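Local coordinates for zinc finger (CCCH type) motif-containing protein (Toxoplasma gondii, PDB 7NG2) that probably reads N6-methyladenosine in RNA through its YTH domain, a reading activity coupled to polyadenylation, at residues L124-S129 with T133-A138; G66-F71 with S141-W146; S47-F50 with H55-L58. All coordinates share one frame; numbering follows the deposited sequence. Where two conformers were deposited one is given.

Contact 1: residues L124-S129 with T133-A138; sequences LPLRKS and TEVPPA
T133 faces S129 at the near end of this contact, where the chain comes back after three intervening residues and the two CA atoms lie 5.9 Å apart. T133 CB comes end-on against the side of S129 CB, 4.2 Å away. T133 OG1 comes up to the backbone of the same serine, 3.9 Å from S129 C, too distant for anything but packing; its hydrogen bond goes to R130 O. With OG1 anti to the carbonyl carbon (chi1 -66°), the hydroxyl is held beside the backbone N and directed at R130.

Residues 134-135 form a short, weakly bonded strand at the edge of the mixed sheet of this YTH domain, antiparallel to strand 14-21, where E134 pairs with R15 in a salt bridge. Segment 124-129 runs from a similarly weak strand, 124-125, paired with 117-118, into a 3-10 turn. The contact thus sets that turn against the sheet edge.

V135 points toward the 3-10 turn and reaches it through one methyl, CG1, which lies 4.3 Å from CD1 of L126. This is a loose apolar touch; V135 has two deposited conformers, and the distance applies to the one described. In L126, CG roughly anti to the backbone N (chi1 -153°) carries the isobutyl end toward V135, and the same side chain also packs on L113. Its carbonyl is gripped twice from S129: OG donates to L126 O over 2.6 Å, tilted 16° from the carbonyl plane, and the amide N of S129 reaches the same oxygen at 3.0 Å. The serine side chain is thereby pinned back onto the 3-10 turn that it follows. Beyond V135, P136 occupies the N-cap position of helix 137-149, where the chain turns away from 124-129.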
loop_
_atom_site.group_PDB
_atom_site.type_symbol
_atom_site.label_atom_id
_atom_site.label_comp_id
_atom_site.label_asym_id
_atom_site.label_seq_id
_atom_site.Cartn_x
_atom_site.Cartn_y
_atom_site.Cartn_z
ATOM N N LEU A 124 10.687 2.243 -15.372
ATOM C CA LEU A 124 11.317 3.216 -14.499
ATOM C C LEU A 124 11.802 2.533 -13.224
ATOM O O LEU A 124 11.258 1.499 -12.821
ATOM C CB LEU A 124 10.318 4.306 -14.131
ATOM C CG LEU A 124 10.078 5.378 -15.193
ATOM C CD1 LEU A 124 8.923 6.277 -14.782
ATOM C CD2 LEU A 124 11.340 6.194 -15.428
ATOM N N PRO A 125 12.826 3.089 -12.578
ATOM C CA PRO A 125 13.277 2.529 -11.302
ATOM C C PRO A 125 12.149 2.553 -10.284
ATOM O O PRO A 125 11.293 3.437 -10.297
ATOM C CB PRO A 125 14.417 3.467 -10.881
ATOM C CG PRO A 125 14.854 4.135 -12.141
ATOM C CD PRO A 125 13.624 4.261 -12.980
ATOM N N LEU A 126 12.160 1.554 -9.402
ATOM C CA LEU A 126 11.155 1.458 -8.352
ATOM C C LEU A 126 11.073 2.743 -7.540
ATOM O O LEU A 126 9.984 3.154 -7.119
ATOM C CB LEU A 126 11.544 0.305 -7.437
ATOM C CG LEU A 126 10.476 -0.436 -6.659
ATOM C CD1 LEU A 126 9.273 -0.787 -7.530
ATOM C CD2 LEU A 126 11.120 -1.679 -6.097
ATOM N N ARG A 127 12.209 3.410 -7.333
ATOM C CA ARG A 127 12.211 4.636 -6.547
ATOM C C ARG A 127 11.372 5.737 -7.182
ATOM O O ARG A 127 10.935 6.650 -6.475
ATOM C CB ARG A 127 13.649 5.122 -6.323
ATOM C CG ARG A 127 14.315 5.692 -7.573
ATOM C CD ARG A 127 15.656 6.377 -7.277
ATOM N NE ARG A 127 16.319 6.796 -8.514
ATOM C CZ ARG A 127 17.014 5.980 -9.300
ATOM N NH1 ARG A 127 17.158 4.702 -8.975
ATOM N NH2 ARG A 127 17.569 6.438 -10.415
ATOM N N LYS A 128 11.135 5.684 -8.489
ATOM C CA LYS A 128 10.350 6.719 -9.146
ATOM C C LYS A 128 8.857 6.415 -9.144
ATOM O O LYS A 128 8.089 7.132 -9.791
ATOM C CB LYS A 128 10.872 6.988 -10.561
ATOM C CG LYS A 128 12.345 7.390 -10.598
ATOM C CD LYS A 128 12.632 8.391 -11.708
ATOM C CE LYS A 128 12.047 9.760 -11.387
ATOM N NZ LYS A 128 12.936 10.557 -10.492
ATOM N N SER A 129 8.433 5.392 -8.404
ATOM C CA SER A 129 7.015 5.087 -8.287
ATOM C C SER A 129 6.260 6.274 -7.711
ATOM O O SER A 129 6.693 6.893 -6.738
ATOM C CB SER A 129 6.820 3.897 -7.350
ATOM O OG SER A 129 7.488 2.749 -7.835
ATOM N N THR A 133 0.989 3.662 -8.190
ATOM C CA THR A 133 1.635 2.900 -9.248
ATOM C C THR A 133 1.454 1.405 -8.999
ATOM O O THR A 133 1.771 0.907 -7.920
ATOM C CB THR A 133 3.129 3.230 -9.277
ATOM O OG1 THR A 133 3.327 4.600 -9.659
ATOM C CG2 THR A 133 3.859 2.326 -10.263
ATOM N N GLU A 134 0.987 0.685 -10.015
ATOM C CA GLU A 134 0.837 -0.761 -9.901
ATOM C C GLU A 134 2.123 -1.466 -10.311
ATOM O O GLU A 134 2.826 -1.025 -11.225
ATOM C CB GLU A 134 -0.329 -1.274 -10.756
ATOM C CG GLU A 134 -0.736 -2.692 -10.386
ATOM C CD GLU A 134 -2.030 -3.176 -11.015
ATOM O OE1 GLU A 134 -2.686 -2.427 -11.771
ATOM O OE2 GLU A 134 -2.383 -4.347 -10.757
ATOM N N VAL A 135 2.479 -2.519 -9.578
ATOM C CA VAL A 135 3.613 -3.350 -9.987
ATOM C C VAL A 135 3.122 -4.723 -10.428
ATOM O O VAL A 135 2.090 -5.208 -9.952
ATOM C CB VAL A 135 4.708 -3.466 -8.909
ATOM C CG1 VAL A 135 5.329 -2.113 -8.606
ATOM C CG2 VAL A 135 4.172 -4.140 -7.664
ATOM N N PRO A 136 3.837 -5.377 -11.333
ATOM C CA PRO A 136 3.432 -6.716 -11.796
ATOM C C PRO A 136 3.462 -7.713 -10.655
ATOM O O PRO A 136 4.184 -7.524 -9.661
ATOM C CB PRO A 136 4.499 -7.067 -12.848
ATOM C CG PRO A 136 5.138 -5.773 -13.219
ATOM C CD PRO A 136 5.046 -4.886 -12.020
ATOM N N PRO A 137 2.689 -8.795 -10.754
ATOM C CA PRO A 137 2.572 -9.710 -9.612
ATOM C C PRO A 137 3.869 -10.407 -9.232
ATOM O O PRO A 137 4.094 -10.630 -8.036
ATOM C CB PRO A 137 1.492 -10.703 -10.065
ATOM C CG PRO A 137 1.533 -10.651 -11.564
ATOM C CD PRO A 137 1.845 -9.214 -11.889
ATOM N N ALA A 138 4.740 -10.757 -10.190
ATOM C CA ALA A 138 5.988 -11.407 -9.798
ATOM C C ALA A 138 6.842 -10.479 -8.940
ATOM O O ALA A 138 7.360 -10.889 -7.894
ATOM C CB ALA A 138 6.765 -11.911 -11.017
#

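Contact 2: residues G66-F71 with S141-W146; sequences GGFQGF and SLLCTW
A cysteine sulfur-aromatic contact, C144 over the ring of F71, anchors helix 137-149 on strand 67-74 of the central sheet in this YTH domain. The sulfur stands almost directly above the ring centre: C144 SG is 3.9 Å from the F71 centroid and 12° off the ring normal. C144 CB covers the same face as a CH-pi partner, 4.0 Å from the centroid of F71, so the whole CB-SG bond lies over the phenyl group. F71 takes up this pose with CG between its backbone N and carbonyl carbon (chi1 68°), a setting that swings the ring out from the strand and under the helix. At the rim nearest the helix backbone, F71 CE1 packs 3.5 Å from C144 O, whose hydrogen bond is with the hydroxyl of S148.

One residue earlier on the helix, L143 reaches down toward F68. Its CD1 methyl lies 4.3 Å from F68 CE2 and approaches the ring obliquely. F68 is further held by F110, whose ring meets it edge-to-face, and M147, one helical turn beyond L143, touches both phenylalanines.

No hydrogen bond joins the two segments, so cohesion here rests on dispersion and on the weak electrostatics of sulfur and CH groups against an aromatic face.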
loop_
_atom_site.group_PDB
_atom_site.type_symbol
_atom_site.label_atom_id
_atom_site.label_comp_id
_atom_site.label_asym_id
_atom_site.label_seq_id
_atom_site.Cartn_x
_atom_site.Cartn_y
_atom_site.Cartn_z
ATOM N N GLY A 66 13.249 6.818 0.965
ATOM C CA GLY A 66 14.187 5.942 0.292
ATOM C C GLY A 66 13.777 4.489 0.187
ATOM O O GLY A 66 14.590 3.670 -0.255
ATOM N N GLY A 67 12.551 4.132 0.568
ATOM C CA GLY A 67 12.148 2.741 0.530
ATOM C C GLY A 67 10.748 2.514 1.044
ATOM O O GLY A 67 9.891 3.396 0.962
ATOM N N PHE A 68 10.505 1.317 1.565
ATOM C CA PHE A 68 9.186 0.915 2.030
ATOM C C PHE A 68 9.183 0.795 3.545
ATOM O O PHE A 68 10.169 0.355 4.147
ATOM C CB PHE A 68 8.761 -0.442 1.452
ATOM C CG PHE A 68 8.547 -0.440 -0.036
ATOM C CD1 PHE A 68 7.450 0.190 -0.605
ATOM C CD2 PHE A 68 9.441 -1.094 -0.869
ATOM C CE1 PHE A 68 7.252 0.167 -1.986
ATOM C CE2 PHE A 68 9.246 -1.118 -2.243
ATOM C CZ PHE A 68 8.157 -0.487 -2.806
ATOM N N GLN A 69 8.048 1.145 4.149
ATOM C CA GLN A 69 7.832 0.978 5.578
ATOM C C GLN A 69 6.978 -0.240 5.901
ATOM O O GLN A 69 6.795 -0.554 7.082
ATOM C CB GLN A 69 7.201 2.241 6.189
ATOM C CG GLN A 69 8.124 3.453 6.226
ATOM C CD GLN A 69 8.325 4.064 4.855
ATOM O OE1 GLN A 69 7.363 4.432 4.190
ATOM N NE2 GLN A 69 9.577 4.161 4.422
ATOM N N GLY A 70 6.478 -0.933 4.894
ATOM C CA GLY A 70 5.681 -2.116 5.115
ATOM C C GLY A 70 4.613 -2.238 4.052
ATOM O O GLY A 70 4.636 -1.566 3.028
ATOM N N PHE A 71 3.660 -3.128 4.317
ATOM C CA PHE A 71 2.579 -3.337 3.371
ATOM C C PHE A 71 1.329 -3.783 4.111
ATOM O O PHE A 71 1.388 -4.253 5.250
ATOM C CB PHE A 71 2.948 -4.304 2.226
ATOM C CG PHE A 71 3.157 -5.738 2.649
ATOM C CD1 PHE A 71 4.406 -6.169 3.063
ATOM C CD2 PHE A 71 2.123 -6.665 2.587
ATOM C CE1 PHE A 71 4.619 -7.496 3.429
ATOM C CE2 PHE A 71 2.332 -7.981 2.948
ATOM C CZ PHE A 71 3.583 -8.399 3.372
ATOM N N SER A 141 4.902 -9.716 -5.510
ATOM C CA SER A 141 5.005 -10.831 -4.581
ATOM C C SER A 141 6.381 -10.872 -3.926
ATOM O O SER A 141 6.496 -11.081 -2.714
ATOM C CB SER A 141 4.709 -12.137 -5.321
ATOM O OG SER A 141 4.924 -13.255 -4.485
ATOM N N LEU A 142 7.436 -10.658 -4.714
ATOM C CA LEU A 142 8.786 -10.683 -4.168
ATOM C C LEU A 142 9.036 -9.521 -3.214
ATOM O O LEU A 142 9.668 -9.705 -2.169
ATOM C CB LEU A 142 9.802 -10.696 -5.306
ATOM C CG LEU A 142 9.977 -12.091 -5.922
ATOM C CD1 LEU A 142 10.877 -12.036 -7.136
ATOM C CD2 LEU A 142 10.520 -13.050 -4.878
ATOM N N LEU A 143 8.527 -8.327 -3.533
ATOM C CA LEU A 143 8.688 -7.207 -2.610
ATOM C C LEU A 143 8.035 -7.511 -1.273
ATOM O O LEU A 143 8.606 -7.251 -0.210
ATOM C CB LEU A 143 8.096 -5.930 -3.206
ATOM C CG LEU A 143 8.806 -5.354 -4.435
ATOM C CD1 LEU A 143 8.021 -4.178 -4.980
ATOM C CD2 LEU A 143 10.220 -4.926 -4.102
ATOM N N CYS A 144 6.859 -8.129 -1.304
ATOM C CA CYS A 144 6.173 -8.452 -0.060
ATOM C C CYS A 144 6.907 -9.578 0.678
ATOM O O CYS A 144 7.051 -9.532 1.904
ATOM C CB CYS A 144 4.726 -8.825 -0.379
ATOM S SG CYS A 144 3.721 -7.384 -0.812
ATOM N N THR A 145 7.436 -10.566 -0.060
ATOM C CA THR A 145 8.245 -11.616 0.566
ATOM C C THR A 145 9.487 -11.034 1.231
ATOM O O THR A 145 9.783 -11.326 2.398
ATOM C CB THR A 145 8.639 -12.674 -0.466
ATOM O OG1 THR A 145 7.462 -13.352 -0.914
ATOM C CG2 THR A 145 9.617 -13.690 0.152
ATOM N N TRP A 146 10.223 -10.190 0.504
ATOM C CA TRP A 146 11.442 -9.615 1.065
ATOM C C TRP A 146 11.142 -8.732 2.275
ATOM O O TRP A 146 11.881 -8.760 3.268
ATOM C CB TRP A 146 12.219 -8.858 -0.010
ATOM C CG TRP A 146 12.778 -9.774 -1.055
ATOM C CD1 TRP A 146 13.263 -11.049 -0.870
ATOM C CD2 TRP A 146 12.918 -9.496 -2.454
ATOM N NE1 TRP A 146 13.692 -11.571 -2.069
ATOM C CE2 TRP A 146 13.489 -10.639 -3.055
ATOM C CE3 TRP A 146 12.606 -8.394 -3.261
ATOM C CZ2 TRP A 146 13.762 -10.708 -4.418
ATOM C CZ3 TRP A 146 12.881 -8.467 -4.618
ATOM C CH2 TRP A 146 13.448 -9.616 -5.182
#

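Contact 3: residues S47-F50 with H55-L58; sequences SNAF and HVLL
V56 pushes one methyl against the last part of helix 40-52, meeting A49 and the backbone between A49 and F50. The apolar component is a single side-chain pair, V56 CG2 to A49 CB at 3.8 Å, methyl against methyl. CG2 is the branch that touches because CG1 stands anti to the backbone N (chi1 173°), which leaves CG2 anti to the carbonyl carbon and directed at the helix.

The same methyl also packs on the peptide unit itself. V56 CG2 is 3.6 Å from A49 O and 3.7 Å from F50 N, both van der Waals contacts. The CA atoms of F50 and V56 lie 6.0 Å apart, a close approach consistent with the small A49 side chain at the interface.

Hydrogen bonds play no part between the segments; the polar A49 O, near the valine methyl, is bonded instead by the hydroxyl of T53, in the short link between helix 40-52 and strand 55-62.

Helix and strand follow each other directly in the chain. The helix packs on the mixed sheet of the YTH domain so that A49 also meets R15 and F17 of the parallel strand 14-21, while F50 and V56 both touch M74 of the antiparallel neighbour, strand 67-74.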
loop_
_atom_site.group_PDB
_atom_site.type_symbol
_atom_site.label_atom_id
_atom_site.label_comp_id
_atom_site.label_asym_id
_atom_site.label_seq_id
_atom_site.Cartn_x
_atom_site.Cartn_y
_atom_site.Cartn_z
ATOM N N SER A 47 -10.708 0.689 -5.953
ATOM C CA SER A 47 -12.031 0.102 -5.778
ATOM C C SER A 47 -12.278 -1.001 -6.790
ATOM O O SER A 47 -12.800 -2.066 -6.445
ATOM C CB SER A 47 -13.107 1.175 -5.915
ATOM O OG SER A 47 -13.012 2.130 -4.882
ATOM N N ASN A 48 -11.952 -0.743 -8.056
ATOM C CA ASN A 48 -12.155 -1.753 -9.090
ATOM C C ASN A 48 -11.264 -2.964 -8.874
ATOM O O ASN A 48 -11.672 -4.087 -9.176
ATOM C CB ASN A 48 -11.963 -1.141 -10.478
ATOM C CG ASN A 48 -13.077 -0.187 -10.830
ATOM O OD1 ASN A 48 -14.125 -0.207 -10.196
ATOM N ND2 ASN A 48 -12.865 0.646 -11.834
ATOM N N ALA A 49 -10.061 -2.755 -8.340
ATOM C CA ALA A 49 -9.208 -3.880 -7.977
ATOM C C ALA A 49 -9.792 -4.656 -6.798
ATOM O O ALA A 49 -9.785 -5.890 -6.793
ATOM C CB ALA A 49 -7.799 -3.375 -7.662
ATOM N N PHE A 50 -10.314 -3.945 -5.797
ATOM C CA PHE A 50 -10.811 -4.589 -4.580
ATOM C C PHE A 50 -11.956 -5.552 -4.870
ATOM O O PHE A 50 -12.023 -6.644 -4.295
ATOM C CB PHE A 50 -11.270 -3.533 -3.568
ATOM C CG PHE A 50 -11.843 -4.119 -2.305
ATOM C CD1 PHE A 50 -11.015 -4.624 -1.317
ATOM C CD2 PHE A 50 -13.215 -4.203 -2.123
ATOM C CE1 PHE A 50 -11.542 -5.175 -0.163
ATOM C CE2 PHE A 50 -13.747 -4.756 -0.976
ATOM C CZ PHE A 50 -12.920 -5.242 0.006
ATOM N N HIS A 55 -6.934 -10.454 -3.271
ATOM C CA HIS A 55 -6.169 -9.598 -2.361
ATOM C C HIS A 55 -5.608 -8.399 -3.099
ATOM O O HIS A 55 -4.928 -8.564 -4.117
ATOM C CB HIS A 55 -4.978 -10.340 -1.756
ATOM C CG HIS A 55 -5.350 -11.578 -1.014
ATOM N ND1 HIS A 55 -6.056 -11.548 0.166
ATOM C CD2 HIS A 55 -5.099 -12.882 -1.274
ATOM C CE1 HIS A 55 -6.237 -12.783 0.598
ATOM N NE2 HIS A 55 -5.659 -13.612 -0.257
ATOM N N VAL A 56 -5.869 -7.207 -2.567
ATOM C CA VAL A 56 -5.225 -5.983 -3.029
ATOM C C VAL A 56 -4.211 -5.560 -1.978
ATOM O O VAL A 56 -4.577 -5.242 -0.839
ATOM C CB VAL A 56 -6.255 -4.877 -3.302
ATOM C CG1 VAL A 56 -5.558 -3.569 -3.614
ATOM C CG2 VAL A 56 -7.175 -5.292 -4.442
ATOM N N LEU A 57 -2.932 -5.561 -2.359
ATOM C CA LEU A 57 -1.834 -5.224 -1.465
ATOM C C LEU A 57 -1.351 -3.807 -1.733
ATOM O O LEU A 57 -1.238 -3.384 -2.890
ATOM C CB LEU A 57 -0.667 -6.200 -1.637
ATOM C CG LEU A 57 -0.858 -7.643 -1.157
ATOM C CD1 LEU A 57 -1.486 -7.700 0.230
ATOM C CD2 LEU A 57 -1.645 -8.490 -2.141
ATOM N N LEU A 58 -1.128 -3.076 -0.645
ATOM C CA LEU A 58 -0.676 -1.692 -0.671
ATOM C C LEU A 58 0.703 -1.648 -0.036
ATOM O O LEU A 58 0.869 -2.048 1.116
ATOM C CB LEU A 58 -1.652 -0.813 0.105
ATOM C CG LEU A 58 -3.108 -0.970 -0.334
ATOM C CD1 LEU A 58 -3.968 -0.154 0.592
ATOM C CD2 LEU A 58 -3.337 -0.542 -1.777
#

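All three contacts belong to the YTH domain and reach its mixed sheet. Contacts 1 and 2 lie 11 Å apart between centres and meet through L126 CD2 and L143 CD2, 3.9 Å apart, so the 3-10 turn packs directly on helix 137-149; contact 1 is nested within the loop that contact 2 closes. Contact 3 lies about 16 Å from either, centre to centre. It meets contact 2 through the sheet, where F71 CB lies 3.3 Å from L58 O on adjacent strands; V56 packs on helix 40-52, F71 on helix 137-149. Contacts 1 and 3 do not touch, their nearest atoms being about 6 Å apart. In this apo form no bound RNA is present to relate them to.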